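Local coordinates for malonyl CoA-acyl carrier protein transacylase (Staphylococcus aureus, PDB 3IM9), which catalyses transfer of the malonyl group from malonyl-CoA to holo-acyl carrier protein, supplying malonyl-ACP for fatty acid biosynthesis, at residues 41-44 with 45-49; 109-112 with 113-116; 220-224 with 225-229. All coordinates share one frame; numbering follows the deposited sequence.

How the contacts relate
The three contacts are local, each closing a short piece of chain on itself, and helix 112-128 ties them together. Contact 1, at the end of helix 35-47, lies about 12 Å, centre to centre, from contact 2 at the start of helix 112-128, and the two touch where Ser43 OG packs 3.3 Å from Glu113 CG. Contact 3 lies about 9 Å from contact 2 between centres, joined to it by a probable hydrogen bond from Arg228 N to Val109 O. Contacts 1 and 3 do not meet. All three lie away from Ser97 and His207, the probable catalytic pair, but the Trp227 side chain is about 7 Å from the bound calcium ion.

Contact 1 (41-44 with 45-49); sequences LTSA and AKTLD
Thr47 brings its hydroxyl to the carbonyl oxygen of Ser43 from outside the flat peptide group: OG1 donates to Ser43 O at 2.9 Å from a point 36° above the carbonyl plane, away from the lone-pair directions. The next peptide group is met differently, for Leu48 N approaches Ala44 O almost end-on, with a C=O...N angle of 161°. Thr47 N lies between the two carbonyls and is shared by them, giving weak bonds to Ser43 O (3.0 Å) and Ala44 O (3.2 Å). Each oxygen thus has one good partner and a share of a third donor. The threonine hydroxyl gets there because OG1 stands beside its own backbone N and anti to the carbonyl carbon (chi1 -68°), which swings it back along the helix toward the residue four before.

Just before this the ladder is regular: Ala45 N bonds to Leu41 O and Lys46 N to Thr42 O. Here the side chains of Thr42 and Lys46 run alongside each other in the same direction. Lys46 CG rests 3.2 Å from Thr42 O, and the bend at chi2 helps bring CE against Thr42 CG2 at 3.4 Å, tight for two carbons. The Thr42 hydroxyl turns the other way, to Thr38 O. On another side of the helix, Leu48 CD1 reaches Ala44 CB loosely, 4.5 Å away, and both residues pack on helix 67-84.

A hydroxyl bonded to the carbonyl four residues back is common within helices. What marks this as the C-terminal turn of an alpha-helix, here helix 35-47 of the acyltransferase domain, is the weak, shared N-H of Thr47 together with Leu48, the first residue to abandon helical backbone angles although its N-H still closes an i to i+4 bond.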
loop_
_atom_site.group_PDB
_atom_site.type_symbol
_atom_site.label_atom_id
_atom_site.label_comp_id
_atom_site.label_asym_id
_atom_site.label_seq_id
_atom_site.Cartn_x
_atom_site.Cartn_y
_atom_site.Cartn_z
ATOM N N LEU A 41 -13.565 -5.744 12.722
ATOM C CA LEU A 41 -14.091 -6.678 11.700
ATOM C C LEU A 41 -15.601 -6.568 11.554
ATOM O O LEU A 41 -16.120 -6.614 10.460
ATOM C CB LEU A 41 -13.642 -8.115 12.138
ATOM C CG LEU A 41 -12.156 -8.278 11.970
ATOM C CD1 LEU A 41 -11.664 -9.448 12.838
ATOM C CD2 LEU A 41 -11.774 -8.686 10.491
ATOM N N THR A 42 -16.321 -6.430 12.669
ATOM C CA THR A 42 -17.775 -6.297 12.629
ATOM C C THR A 42 -18.167 -4.929 12.091
ATOM O O THR A 42 -19.156 -4.862 11.344
ATOM C CB THR A 42 -18.344 -6.409 14.056
ATOM O OG1 THR A 42 -18.136 -7.749 14.541
ATOM C CG2 THR A 42 -19.811 -6.120 14.092
ATOM N N SER A 43 -17.329 -3.913 12.306
ATOM C CA SER A 43 -17.651 -2.604 11.676
ATOM C C SER A 43 -17.637 -2.716 10.175
ATOM O O SER A 43 -18.506 -2.234 9.495
ATOM C CB SER A 43 -16.690 -1.536 12.147
ATOM O OG SER A 43 -16.962 -0.262 11.557
ATOM N N ALA A 44 -16.598 -3.375 9.659
ATOM C CA ALA A 44 -16.465 -3.545 8.198
ATOM C C ALA A 44 -17.663 -4.362 7.685
ATOM O O ALA A 44 -18.276 -4.052 6.656
ATOM C CB ALA A 44 -15.155 -4.298 7.904
ATOM N N ALA A 45 -17.998 -5.442 8.388
ATOM C CA ALA A 45 -19.160 -6.297 7.988
ATOM C C ALA A 45 -20.485 -5.491 7.941
ATOM O O ALA A 45 -21.284 -5.704 7.043
ATOM C CB ALA A 45 -19.307 -7.484 8.910
ATOM N N LYS A 46 -20.679 -4.616 8.958
ATOM C CA LYS A 46 -21.940 -3.856 8.980
ATOM C C LYS A 46 -21.910 -2.737 7.959
ATOM O O LYS A 46 -22.982 -2.215 7.644
ATOM C CB LYS A 46 -22.136 -3.224 10.362
ATOM C CG LYS A 46 -22.312 -4.140 11.565
ATOM C CD LYS A 46 -22.849 -5.381 11.118
ATOM C CE LYS A 46 -22.613 -6.392 12.240
ATOM N NZ LYS A 46 -23.806 -7.369 12.460
ATOM N N THR A 47 -20.741 -2.277 7.495
ATOM C CA THR A 47 -20.689 -1.126 6.601
ATOM C C THR A 47 -20.773 -1.483 5.162
ATOM O O THR A 47 -21.419 -0.794 4.353
ATOM C CB THR A 47 -19.347 -0.416 6.858
ATOM O OG1 THR A 47 -19.357 0.169 8.182
ATOM C CG2 THR A 47 -19.054 0.614 5.831
ATOM N N LEU A 48 -20.078 -2.555 4.756
ATOM C CA LEU A 48 -19.967 -2.876 3.348
ATOM C C LEU A 48 -21.141 -3.635 2.737
ATOM O O LEU A 48 -21.785 -4.478 3.445
ATOM C CB LEU A 48 -18.639 -3.653 3.148
ATOM C CG LEU A 48 -17.391 -2.808 3.501
ATOM C CD1 LEU A 48 -16.196 -3.603 3.628
ATOM C CD2 LEU A 48 -17.135 -1.703 2.425
ATOM N N ASP A 49 -21.320 -3.443 1.436
ATOM C CA ASP A 49 -22.426 -4.029 0.684
ATOM C C ASP A 49 -22.100 -5.426 0.125
ATOM O O ASP A 49 -22.826 -5.935 -0.733
ATOM C CB ASP A 49 -22.871 -3.044 -0.464
ATOM C CG ASP A 49 -21.853 -2.882 -1.571
ATOM O OD1 ASP A 49 -20.761 -3.477 -1.563
ATOM O OD2 ASP A 49 -22.163 -2.026 -2.486
#

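Contact 2 (109-112 with 113-116); sequences VLSF and EDAV
Ser111 and Asp114 meet where the chain enters helix 112-128. The serine holds its OG between its own backbone N and carbonyl carbon (chi1 67°), a rotamer that folds the hydroxyl over the first turn, where it accepts the N-H of Asp114 at 3.2 Å. Asp114 carries its carboxylate back toward the serine by placing CG beside its own backbone N. The group does not bond directly to Ser111 N; a water does so instead, accepting from Ser111 N at 2.9 Å and donating to Asp114 OD2 over a short 2.5 Å. A carboxylate this close to the amino end of a helix would probably be stabilised by the N-H groups gathered there.

Ser111 is therefore the N-cap, and the pairing of a serine with an acid three residues on resembles a capping box whose return bond runs through water. Just outside it, Leu110 and Ala115 form the apolar pair known as a hydrophobic staple, joining the residue before the cap to the fourth of the helix, with Leu110 CD1 4.0 Å from Ala115 CB. Backbone bonds follow at once, Ala115 N to Ser111 O and Val116 N to Phe112 O, both 2.8 Å.

Phe112 has its CG anti to the backbone N (chi1 173°), which lays the ring alongside the opening turn. There Val116 CB sits over one face, 4.3 Å from the centroid and 26° off the normal, a CH-pi contact. Its closest ring atom is CZ, which also meets Val116 CG2 at 4.0 Å. Beyond the pair, Phe112 reaches Ile40 and Ser43 of helix 35-47 and Thr76 and Ser79 of helix 67-84, while Ala115 packs on Leu75 and on Val105 of helix 99-106.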
loop_
_atom_site.group_PDB
_atom_site.type_symbol
_atom_site.label_atom_id
_atom_site.label_comp_id
_atom_site.label_asym_id
_atom_site.label_seq_id
_atom_site.Cartn_x
_atom_site.Cartn_y
_atom_site.Cartn_z
ATOM N N VAL A 109 -6.176 10.491 10.874
ATOM C CA VAL A 109 -6.684 11.303 9.761
ATOM C C VAL A 109 -8.097 10.964 9.389
ATOM O O VAL A 109 -8.899 11.798 8.999
ATOM C CB VAL A 109 -5.687 11.191 8.550
ATOM C CG1 VAL A 109 -6.310 11.900 7.372
ATOM C CG2 VAL A 109 -4.318 11.692 8.931
ATOM N N LEU A 110 -8.387 9.668 9.341
ATOM C CA LEU A 110 -9.674 9.162 8.983
ATOM C C LEU A 110 -10.077 8.138 10.066
ATOM O O LEU A 110 -9.207 7.432 10.563
ATOM C CB LEU A 110 -9.662 8.375 7.660
ATOM C CG LEU A 110 -9.447 9.238 6.413
ATOM C CD1 LEU A 110 -9.277 8.215 5.206
ATOM C CD2 LEU A 110 -10.618 10.224 6.095
ATOM N N SER A 111 -11.371 8.070 10.337
ATOM C CA SER A 111 -11.873 6.973 11.182
ATOM C C SER A 111 -11.879 5.659 10.333
ATOM O O SER A 111 -11.944 5.741 9.045
ATOM C CB SER A 111 -13.309 7.233 11.681
ATOM O OG SER A 111 -14.267 7.208 10.611
ATOM N N PHE A 112 -11.908 4.512 11.012
ATOM C CA PHE A 112 -11.905 3.276 10.240
ATOM C C PHE A 112 -13.155 3.221 9.349
ATOM O O PHE A 112 -13.075 2.790 8.196
ATOM C CB PHE A 112 -11.932 2.053 11.198
ATOM C CG PHE A 112 -12.094 0.778 10.445
ATOM C CD1 PHE A 112 -10.996 0.270 9.650
ATOM C CD2 PHE A 112 -13.343 0.163 10.386
ATOM C CE1 PHE A 112 -11.252 -0.876 8.871
ATOM C CE2 PHE A 112 -13.554 -0.996 9.642
ATOM C CZ PHE A 112 -12.454 -1.496 8.825
ATOM N N GLU A 113 -14.369 3.564 9.827
ATOM C CA GLU A 113 -15.580 3.422 9.025
ATOM C C GLU A 113 -15.543 4.346 7.836
ATOM O O GLU A 113 -15.938 3.909 6.728
ATOM C CB GLU A 113 -16.852 3.919 9.841
ATOM C CG GLU A 113 -17.503 2.864 10.641
ATOM C CD GLU A 113 -18.667 3.457 11.480
ATOM O OE1 GLU A 113 -18.398 4.365 12.316
ATOM O OE2 GLU A 113 -19.804 2.960 11.264
ATOM N N ASP A 114 -14.974 5.550 7.990
ATOM C CA ASP A 114 -14.865 6.460 6.814
ATOM C C ASP A 114 -13.837 5.808 5.822
ATOM O O ASP A 114 -14.108 5.773 4.596
ATOM C CB ASP A 114 -14.319 7.860 7.188
ATOM C CG ASP A 114 -15.324 8.683 8.011
ATOM O OD1 ASP A 114 -16.433 8.231 8.242
ATOM O OD2 ASP A 114 -14.920 9.837 8.312
ATOM N N ALA A 115 -12.673 5.401 6.324
ATOM C CA ALA A 115 -11.600 4.823 5.428
ATOM C C ALA A 115 -12.037 3.566 4.736
ATOM O O ALA A 115 -11.707 3.355 3.556
ATOM C CB ALA A 115 -10.399 4.538 6.255
ATOM N N VAL A 116 -12.870 2.727 5.374
ATOM C CA VAL A 116 -13.251 1.446 4.704
ATOM C C VAL A 116 -14.201 1.742 3.517
ATOM O O VAL A 116 -14.148 1.130 2.460
ATOM C CB VAL A 116 -13.802 0.361 5.705
ATOM C CG1 VAL A 116 -15.289 0.624 6.066
ATOM C CG2 VAL A 116 -13.633 -1.013 5.059
HETATM O O HOH W 1 -12.703 10.469 9.334
#

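Contact 3 (220-224 with 225-229); sequences SYINQ and FEWRD
Phe225 closes a type I turn that begins at Ile222, through a weak bond from Phe225 N to Ile222 O (3.3 Å). Its ring, carried beside its own backbone N (chi1 -60°), directs an edge at the face of Tyr221 in an edge-to-face pair with centroids 5.2 Å apart and planes at 66°. Atom CE1 does the touching, 3.6 Å from Tyr221 CE2 and displaced toward the rim of the tyrosine ring; the same CE1 also passes 3.4 Å from Tyr221 O. Glu226 turns away from the turn and forms a long salt bridge, from OE1 to Arg228 NH1 (3.7 Å). Trp227 comes back: its indole NE1 donates to Ile222 O at 3.1 Å, the N-H...O angle being 152°. The Ile222 carbonyl is thus gripped by a side chain as well as by the weak turn bond. Next to this bond, Trp227 CZ2 lies against Ile222 CB at 3.8 Å, the two side chains crossing at a slant. Arg228 NE adds a weak bond to Asp108 O. The whole segment follows helix 215-222 and runs on toward strand 234-235. Phe225 packs on Asp114 and Ile118 of helix 112-128, where Lys121 makes a cation-pi contact with Tyr221, while Trp227 rests on Lys250 and Met253 of helix 246-256.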
loop_
_atom_site.group_PDB
_atom_site.type_symbol
_atom_site.label_atom_id
_atom_site.label_comp_id
_atom_site.label_asym_id
_atom_site.label_seq_id
_atom_site.Cartn_x
_atom_site.Cartn_y
_atom_site.Cartn_z
ATOM N N SER A 220 -14.567 13.712 -5.639
ATOM C CA SER A 220 -15.937 14.005 -5.242
ATOM C C SER A 220 -16.399 13.144 -4.050
ATOM O O SER A 220 -17.000 13.639 -3.050
ATOM C CB SER A 220 -16.881 13.810 -6.410
ATOM O OG SER A 220 -18.171 14.109 -5.940
ATOM N N TYR A 221 -16.144 11.857 -4.105
ATOM C CA TYR A 221 -16.541 10.965 -3.016
ATOM C C TYR A 221 -15.837 11.269 -1.690
ATOM O O TYR A 221 -16.459 11.234 -0.663
ATOM C CB TYR A 221 -16.294 9.487 -3.376
ATOM C CG TYR A 221 -16.923 8.511 -2.416
ATOM C CD1 TYR A 221 -18.270 8.425 -2.291
ATOM C CD2 TYR A 221 -16.147 7.687 -1.633
ATOM C CE1 TYR A 221 -18.823 7.535 -1.429
ATOM C CE2 TYR A 221 -16.699 6.779 -0.777
ATOM C CZ TYR A 221 -18.025 6.703 -0.651
ATOM O OH TYR A 221 -18.535 5.784 0.207
ATOM N N ILE A 222 -14.538 11.501 -1.740
ATOM C CA ILE A 222 -13.800 11.704 -0.507
ATOM C C ILE A 222 -14.252 13.005 0.243
ATOM O O ILE A 222 -13.951 13.140 1.439
ATOM C CB ILE A 222 -12.302 11.592 -0.602
ATOM C CG1 ILE A 222 -11.673 12.737 -1.448
ATOM C CG2 ILE A 222 -11.908 10.125 -1.163
ATOM C CD1 ILE A 222 -10.188 12.750 -1.566
ATOM N N ASN A 223 -14.941 13.870 -0.461
ATOM C CA ASN A 223 -15.492 15.095 0.181
ATOM C C ASN A 223 -16.657 14.779 1.035
ATOM O O ASN A 223 -17.096 15.646 1.788
ATOM C CB ASN A 223 -16.017 16.118 -0.872
ATOM C CG ASN A 223 -14.908 16.801 -1.600
ATOM O OD1 ASN A 223 -13.748 16.850 -1.144
ATOM N ND2 ASN A 223 -15.256 17.292 -2.811
ATOM N N GLN A 224 -17.169 13.561 0.932
ATOM C CA GLN A 224 -18.271 13.141 1.832
ATOM C C GLN A 224 -17.794 12.814 3.249
ATOM O O GLN A 224 -18.660 12.442 4.128
ATOM C CB GLN A 224 -19.097 12.015 1.244
ATOM C CG GLN A 224 -19.715 12.388 -0.115
ATOM C CD GLN A 224 -20.483 11.282 -0.726
ATOM O OE1 GLN A 224 -20.915 10.315 -0.099
ATOM N NE2 GLN A 224 -20.685 11.395 -2.076
ATOM N N PHE A 225 -16.493 12.903 3.557
ATOM C CA PHE A 225 -16.022 12.500 4.854
ATOM C C PHE A 225 -15.209 13.623 5.443
ATOM O O PHE A 225 -14.606 14.425 4.707
ATOM C CB PHE A 225 -15.089 11.272 4.636
ATOM C CG PHE A 225 -15.813 10.142 3.982
ATOM C CD1 PHE A 225 -15.863 10.021 2.583
ATOM C CD2 PHE A 225 -16.562 9.218 4.781
ATOM C CE1 PHE A 225 -16.635 9.079 1.995
ATOM C CE2 PHE A 225 -17.336 8.244 4.185
ATOM C CZ PHE A 225 -17.400 8.145 2.737
ATOM N N GLU A 226 -15.028 13.595 6.762
ATOM C CA GLU A 226 -14.221 14.588 7.443
ATOM C C GLU A 226 -12.800 14.064 7.558
ATOM O O GLU A 226 -12.549 12.963 8.033
ATOM C CB GLU A 226 -14.828 14.815 8.848
ATOM C CG GLU A 226 -13.954 15.691 9.693
ATOM C CD GLU A 226 -14.522 15.845 11.111
ATOM O OE1 GLU A 226 -13.763 15.528 12.084
ATOM O OE2 GLU A 226 -15.735 16.250 11.210
ATOM N N TRP A 227 -11.836 14.825 7.061
ATOM C CA TRP A 227 -10.453 14.515 7.177
ATOM C C TRP A 227 -9.844 15.350 8.296
ATOM O O TRP A 227 -10.126 16.584 8.420
ATOM C CB TRP A 227 -9.714 14.847 5.875
ATOM C CG TRP A 227 -10.181 13.985 4.739
ATOM C CD1 TRP A 227 -11.439 13.876 4.235
ATOM C CD2 TRP A 227 -9.355 13.054 4.013
ATOM N NE1 TRP A 227 -11.457 12.914 3.184
ATOM C CE2 TRP A 227 -10.189 12.411 3.072
ATOM C CE3 TRP A 227 -7.989 12.719 4.089
ATOM C CZ2 TRP A 227 -9.699 11.422 2.163
ATOM C CZ3 TRP A 227 -7.493 11.740 3.150
ATOM C CH2 TRP A 227 -8.370 11.116 2.246
ATOM N N ARG A 228 -9.038 14.732 9.128
ATOM C CA ARG A 228 -8.351 15.413 10.209
ATOM C C ARG A 228 -6.903 15.505 10.054
ATOM O O ARG A 228 -6.279 14.706 9.328
ATOM C CB ARG A 228 -8.678 14.724 11.556
ATOM C CG ARG A 228 -10.161 14.832 11.895
ATOM C CD ARG A 228 -10.476 14.129 13.187
ATOM N NE ARG A 228 -10.221 12.690 13.080
ATOM C CZ ARG A 228 -11.029 11.789 12.495
ATOM N NH1 ARG A 228 -12.204 12.122 11.918
ATOM N NH2 ARG A 228 -10.669 10.524 12.513
ATOM N N ASP A 229 -6.250 16.397 10.792
ATOM C CA ASP A 229 -4.781 16.400 10.806
ATOM C C ASP A 229 -4.236 15.071 11.358
ATOM O O ASP A 229 -4.932 14.390 12.112
ATOM C CB ASP A 229 -4.252 17.573 11.634
ATOM C CG ASP A 229 -4.463 18.910 10.951
ATOM O OD1 ASP A 229 -4.529 18.938 9.704
ATOM O OD2 ASP A 229 -4.563 19.932 11.661
#